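Local coordinates for chloride intracellular channel Clic (Drosophila melanogaster, PDB 2YV7), which may switch from a soluble, GST-like globular form to a membrane-inserted state and act as a pH-dependent chloride ion channel, at residues A[114-125]-A[166-177]. Sequence-based numbering, arbitrary orientation.
Sequences LFVQDKEVATLI and LTGDTMCCFDCE
Phe174 fills the gap between the short segments 119-125 and 173-177, whose helix axes run nearly parallel (9°) and 10.7 Å apart. Val121 lies over one face of its ring, CG1 coming to 3.6 Å from Phe174 CG, while Cys173 SG sits 3.9 Å above the opposite face, over its centre. Ala122 CB touches Phe174 CE1, and Ala122 N lies over the same face as Val121, toward the rim. Val121 CG2 meets Thr167 CG2 at 3.9 Å, the two side chains crossing at about a right angle.

At the start of helix 173-193, Cys173 N donates to Leu114 O (2.9 Å, 160° at the hydrogen), tying that first turn to the end of helix 111-114. Cys173 CB lies over the Phe115 face, 3.7 Å from the centroid, a CH-pi contact; chi1 of 56° swings SG obliquely past this ring, a sulfur-aromatic contact, and over Phe174.

Packing gives way to water at the Ile125-Glu177 end: Ile125 CD1 touches Glu177 OE2 at 3.7 Å, and one water donates to both Ile125 O and that carboxylate oxygen.

Cys172, the N-cap, and Asp175, whose OD2 accepts from Cys172 N through its anti lone pair, form a capping box; separately, Phe174 N gives Cys172 SG a weak capping bond. Together they open a helix of the all-helical C-terminal domain of the GST fold.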
loop_
_atom_site.group_PDB
_atom_site.type_symbol
_atom_site.label_atom_id
_atom_site.label_comp_id
_atom_site.label_asym_id
_atom_site.label_seq_id
_atom_site.Cartn_x
_atom_site.Cartn_y
_atom_site.Cartn_z
ATOM N N LEU A 114 5.584 13.404 -7.612
ATOM C CA LEU A 114 5.407 12.187 -6.824
ATOM C C LEU A 114 5.895 10.982 -7.654
ATOM O O LEU A 114 6.469 10.009 -7.132
ATOM C CB LEU A 114 3.933 12.030 -6.448
ATOM C CG LEU A 114 3.510 10.989 -5.419
ATOM C CD1 LEU A 114 4.081 11.387 -4.068
ATOM C CD2 LEU A 114 1.971 10.846 -5.353
ATOM N N PHE A 115 5.651 11.040 -8.948
ATOM C CA PHE A 115 6.092 10.000 -9.848
ATOM C C PHE A 115 7.509 10.254 -10.374
ATOM O O PHE A 115 7.716 10.511 -11.545
ATOM C CB PHE A 115 5.042 9.741 -10.923
ATOM C CG PHE A 115 3.834 9.006 -10.402
ATOM C CD1 PHE A 115 2.871 9.664 -9.643
ATOM C CD2 PHE A 115 3.677 7.633 -10.639
ATOM C CE1 PHE A 115 1.750 8.999 -9.155
ATOM C CE2 PHE A 115 2.555 6.933 -10.138
ATOM C CZ PHE A 115 1.586 7.620 -9.382
ATOM N N VAL A 116 8.479 10.173 -9.461
ATOM C CA VAL A 116 9.920 10.327 -9.758
ATOM C C VAL A 116 10.278 9.322 -10.830
ATOM O O VAL A 116 9.716 8.237 -10.846
ATOM C CB VAL A 116 10.816 10.038 -8.497
ATOM C CG1 VAL A 116 12.335 10.094 -8.832
ATOM C CG2 VAL A 116 10.509 10.990 -7.369
ATOM N N GLN A 117 11.189 9.693 -11.728
ATOM C CA GLN A 117 11.737 8.750 -12.703
ATOM C C GLN A 117 12.969 8.085 -12.108
ATOM O O GLN A 117 13.982 8.736 -11.837
ATOM C CB GLN A 117 12.065 9.429 -14.047
ATOM C CG GLN A 117 10.978 10.363 -14.599
ATOM C CD GLN A 117 9.861 9.633 -15.358
ATOM O OE1 GLN A 117 9.107 8.832 -14.783
ATOM N NE2 GLN A 117 9.734 9.937 -16.659
ATOM N N ASP A 118 12.855 6.782 -11.844
ATOM C CA ASP A 118 13.961 6.015 -11.298
ATOM C C ASP A 118 13.763 4.560 -11.728
ATOM O O ASP A 118 13.141 3.779 -11.018
ATOM C CB ASP A 118 14.048 6.182 -9.776
ATOM C CG ASP A 118 15.320 5.567 -9.184
ATOM O OD1 ASP A 118 15.766 4.514 -9.697
ATOM O OD2 ASP A 118 15.884 6.123 -8.197
ATOM N N LYS A 119 14.286 4.199 -12.898
ATOM C CA LYS A 119 14.131 2.844 -13.422
ATOM C C LYS A 119 14.792 1.812 -12.520
ATOM O O LYS A 119 14.339 0.670 -12.443
ATOM C CB LYS A 119 14.709 2.735 -14.846
ATOM C CG LYS A 119 13.939 3.524 -15.884
ATOM C CD LYS A 119 14.094 2.908 -17.271
ATOM C CE LYS A 119 13.201 3.596 -18.342
ATOM N NZ LYS A 119 11.732 3.606 -17.999
ATOM N N GLU A 120 15.864 2.225 -11.850
ATOM C CA GLU A 120 16.580 1.410 -10.899
ATOM C C GLU A 120 15.639 0.905 -9.779
ATOM O O GLU A 120 15.568 -0.333 -9.466
ATOM C CB GLU A 120 17.750 2.232 -10.351
ATOM C CG GLU A 120 18.748 1.502 -9.478
ATOM C CD GLU A 120 20.127 2.190 -9.468
ATOM O OE1 GLU A 120 20.811 2.145 -10.524
ATOM O OE2 GLU A 120 20.527 2.742 -8.403
ATOM N N VAL A 121 14.905 1.862 -9.224
ATOM C CA VAL A 121 13.948 1.564 -8.185
ATOM C C VAL A 121 12.771 0.737 -8.729
ATOM O O VAL A 121 12.356 -0.219 -8.074
ATOM C CB VAL A 121 13.504 2.805 -7.401
ATOM C CG1 VAL A 121 12.422 2.394 -6.383
ATOM C CG2 VAL A 121 14.704 3.441 -6.675
ATOM N N ALA A 122 12.219 1.093 -9.882
ATOM C CA ALA A 122 11.143 0.263 -10.478
ATOM C C ALA A 122 11.592 -1.175 -10.568
ATOM O O ALA A 122 10.881 -2.086 -10.167
ATOM C CB ALA A 122 10.803 0.734 -11.838
ATOM N N THR A 123 12.800 -1.391 -11.076
ATOM C CA THR A 123 13.230 -2.775 -11.311
ATOM C C THR A 123 13.476 -3.466 -9.966
ATOM O O THR A 123 13.215 -4.673 -9.786
ATOM C CB THR A 123 14.556 -2.772 -12.073
ATOM O OG1 THR A 123 14.354 -2.241 -13.394
ATOM C CG2 THR A 123 15.061 -4.241 -12.189
ATOM N N LEU A 124 14.021 -2.690 -9.027
ATOM C CA LEU A 124 14.294 -3.170 -7.670
ATOM C C LEU A 124 13.074 -3.823 -7.019
ATOM O O LEU A 124 13.183 -4.841 -6.369
ATOM C CB LEU A 124 14.830 -2.048 -6.780
ATOM C CG LEU A 124 15.084 -2.349 -5.291
ATOM C CD1 LEU A 124 16.367 -3.171 -5.217
ATOM C CD2 LEU A 124 15.253 -1.011 -4.558
ATOM N N ILE A 125 11.914 -3.164 -7.102
ATOM C CA ILE A 125 10.759 -3.670 -6.367
ATOM C C ILE A 125 9.810 -4.558 -7.187
ATOM O O ILE A 125 8.883 -5.145 -6.655
ATOM C CB ILE A 125 9.996 -2.525 -5.706
ATOM C CG1 ILE A 125 9.354 -1.580 -6.760
ATOM C CG2 ILE A 125 10.963 -1.703 -4.791
ATOM C CD1 ILE A 125 8.408 -0.447 -6.122
ATOM N N LEU A 166 12.874 5.499 -0.694
ATOM C CA LEU A 166 13.580 4.766 -1.748
ATOM C C LEU A 166 14.408 5.681 -2.690
ATOM O O LEU A 166 15.418 5.258 -3.221
ATOM C CB LEU A 166 12.628 3.985 -2.648
ATOM C CG LEU A 166 12.066 2.721 -2.027
ATOM C CD1 LEU A 166 10.806 2.265 -2.732
ATOM C CD2 LEU A 166 13.145 1.577 -2.096
ATOM N N THR A 167 13.925 6.867 -2.997
ATOM C CA THR A 167 14.611 7.683 -4.006
ATOM C C THR A 167 15.158 8.984 -3.413
ATOM O O THR A 167 15.650 9.836 -4.162
ATOM C CB THR A 167 13.690 8.066 -5.185
ATOM O OG1 THR A 167 12.674 8.911 -4.653
ATOM C CG2 THR A 167 13.019 6.815 -5.832
ATOM N N GLY A 168 15.078 9.127 -2.097
ATOM C CA GLY A 168 15.512 10.355 -1.383
ATOM C C GLY A 168 14.836 10.555 -0.046
ATOM O O GLY A 168 14.290 9.597 0.516
ATOM N N ASP A 169 14.828 11.791 0.483
ATOM C CA ASP A 169 14.215 11.991 1.782
ATOM C C ASP A 169 12.720 12.301 1.759
ATOM O O ASP A 169 12.142 12.467 2.809
ATOM C CB ASP A 169 15.002 12.973 2.644
ATOM C CG ASP A 169 16.479 12.549 2.837
ATOM O OD1 ASP A 169 16.754 11.330 3.069
ATOM O OD2 ASP A 169 17.381 13.448 2.765
ATOM N N THR A 170 12.138 12.402 0.560
ATOM C CA THR A 170 10.719 12.638 0.338
ATOM C C THR A 170 10.075 11.363 -0.236
ATOM O O THR A 170 10.718 10.672 -1.039
ATOM C CB THR A 170 10.548 13.777 -0.736
ATOM O OG1 THR A 170 10.884 15.033 -0.144
ATOM C CG2 THR A 170 9.114 13.866 -1.293
ATOM N N MET A 171 8.830 11.099 0.151
ATOM C CA MET A 171 8.045 10.003 -0.407
ATOM C C MET A 171 7.845 10.142 -1.894
ATOM O O MET A 171 7.579 11.239 -2.403
ATOM C CB MET A 171 6.681 9.887 0.304
ATOM C CG MET A 171 6.780 9.409 1.708
ATOM S SD MET A 171 6.973 7.605 1.689
ATOM C CE MET A 171 5.459 7.059 0.903
ATOM N N CYS A 172 7.985 9.018 -2.607
ATOM C CA CYS A 172 7.509 8.965 -3.983
ATOM C C CYS A 172 6.559 7.789 -4.240
ATOM O O CYS A 172 6.243 6.963 -3.332
ATOM C CB CYS A 172 8.681 8.917 -4.981
ATOM S SG CYS A 172 9.539 7.367 -4.890
ATOM N N CYS A 173 6.116 7.696 -5.478
ATOM C CA CYS A 173 5.211 6.646 -5.954
ATOM C C CYS A 173 5.666 5.224 -5.555
ATOM O O CYS A 173 4.834 4.322 -5.302
ATOM C CB CYS A 173 4.980 6.724 -7.477
ATOM S SG CYS A 173 6.505 6.668 -8.434
ATOM N N PHE A 174 6.982 5.000 -5.609
ATOM C CA PHE A 174 7.516 3.647 -5.395
ATOM C C PHE A 174 7.387 3.272 -3.934
ATOM O O PHE A 174 7.195 2.097 -3.619
ATOM C CB PHE A 174 8.994 3.564 -5.815
ATOM C CG PHE A 174 9.216 3.869 -7.313
ATOM C CD1 PHE A 174 8.641 3.051 -8.272
ATOM C CD2 PHE A 174 10.016 4.923 -7.714
ATOM C CE1 PHE A 174 8.837 3.317 -9.688
ATOM C CE2 PHE A 174 10.189 5.196 -9.082
ATOM C CZ PHE A 174 9.627 4.377 -10.043
ATOM N N ASP A 175 7.498 4.256 -3.042
ATOM C CA ASP A 175 7.274 4.019 -1.610
ATOM C C ASP A 175 5.822 3.582 -1.345
ATOM O O ASP A 175 5.549 2.631 -0.582
ATOM C CB ASP A 175 7.641 5.255 -0.822
ATOM C CG ASP A 175 9.088 5.583 -0.981
ATOM O OD1 ASP A 175 9.941 4.711 -0.572
ATOM O OD2 ASP A 175 9.330 6.631 -1.592
ATOM N N CYS A 176 4.872 4.255 -1.999
ATOM C CA CYS A 176 3.472 3.905 -1.809
ATOM C C CYS A 176 3.143 2.527 -2.400
ATOM O O CYS A 176 2.158 1.854 -1.996
ATOM C CB CYS A 176 2.576 5.011 -2.447
ATOM S SG CYS A 176 2.954 6.622 -1.761
ATOM N N GLU A 177 3.969 2.020 -3.343
ATOM C CA GLU A 177 3.798 0.637 -3.812
ATOM C C GLU A 177 4.506 -0.337 -2.801
ATOM O O GLU A 177 3.989 -1.424 -2.548
ATOM C CB GLU A 177 4.485 0.440 -5.177
ATOM C CG GLU A 177 4.210 -0.915 -5.826
ATOM C CD GLU A 177 4.869 -1.065 -7.196
ATOM O OE1 GLU A 177 4.843 -0.083 -8.021
ATOM O OE2 GLU A 177 5.394 -2.167 -7.441
HETATM O O HOH W 1 6.341 -4.099 -5.853
#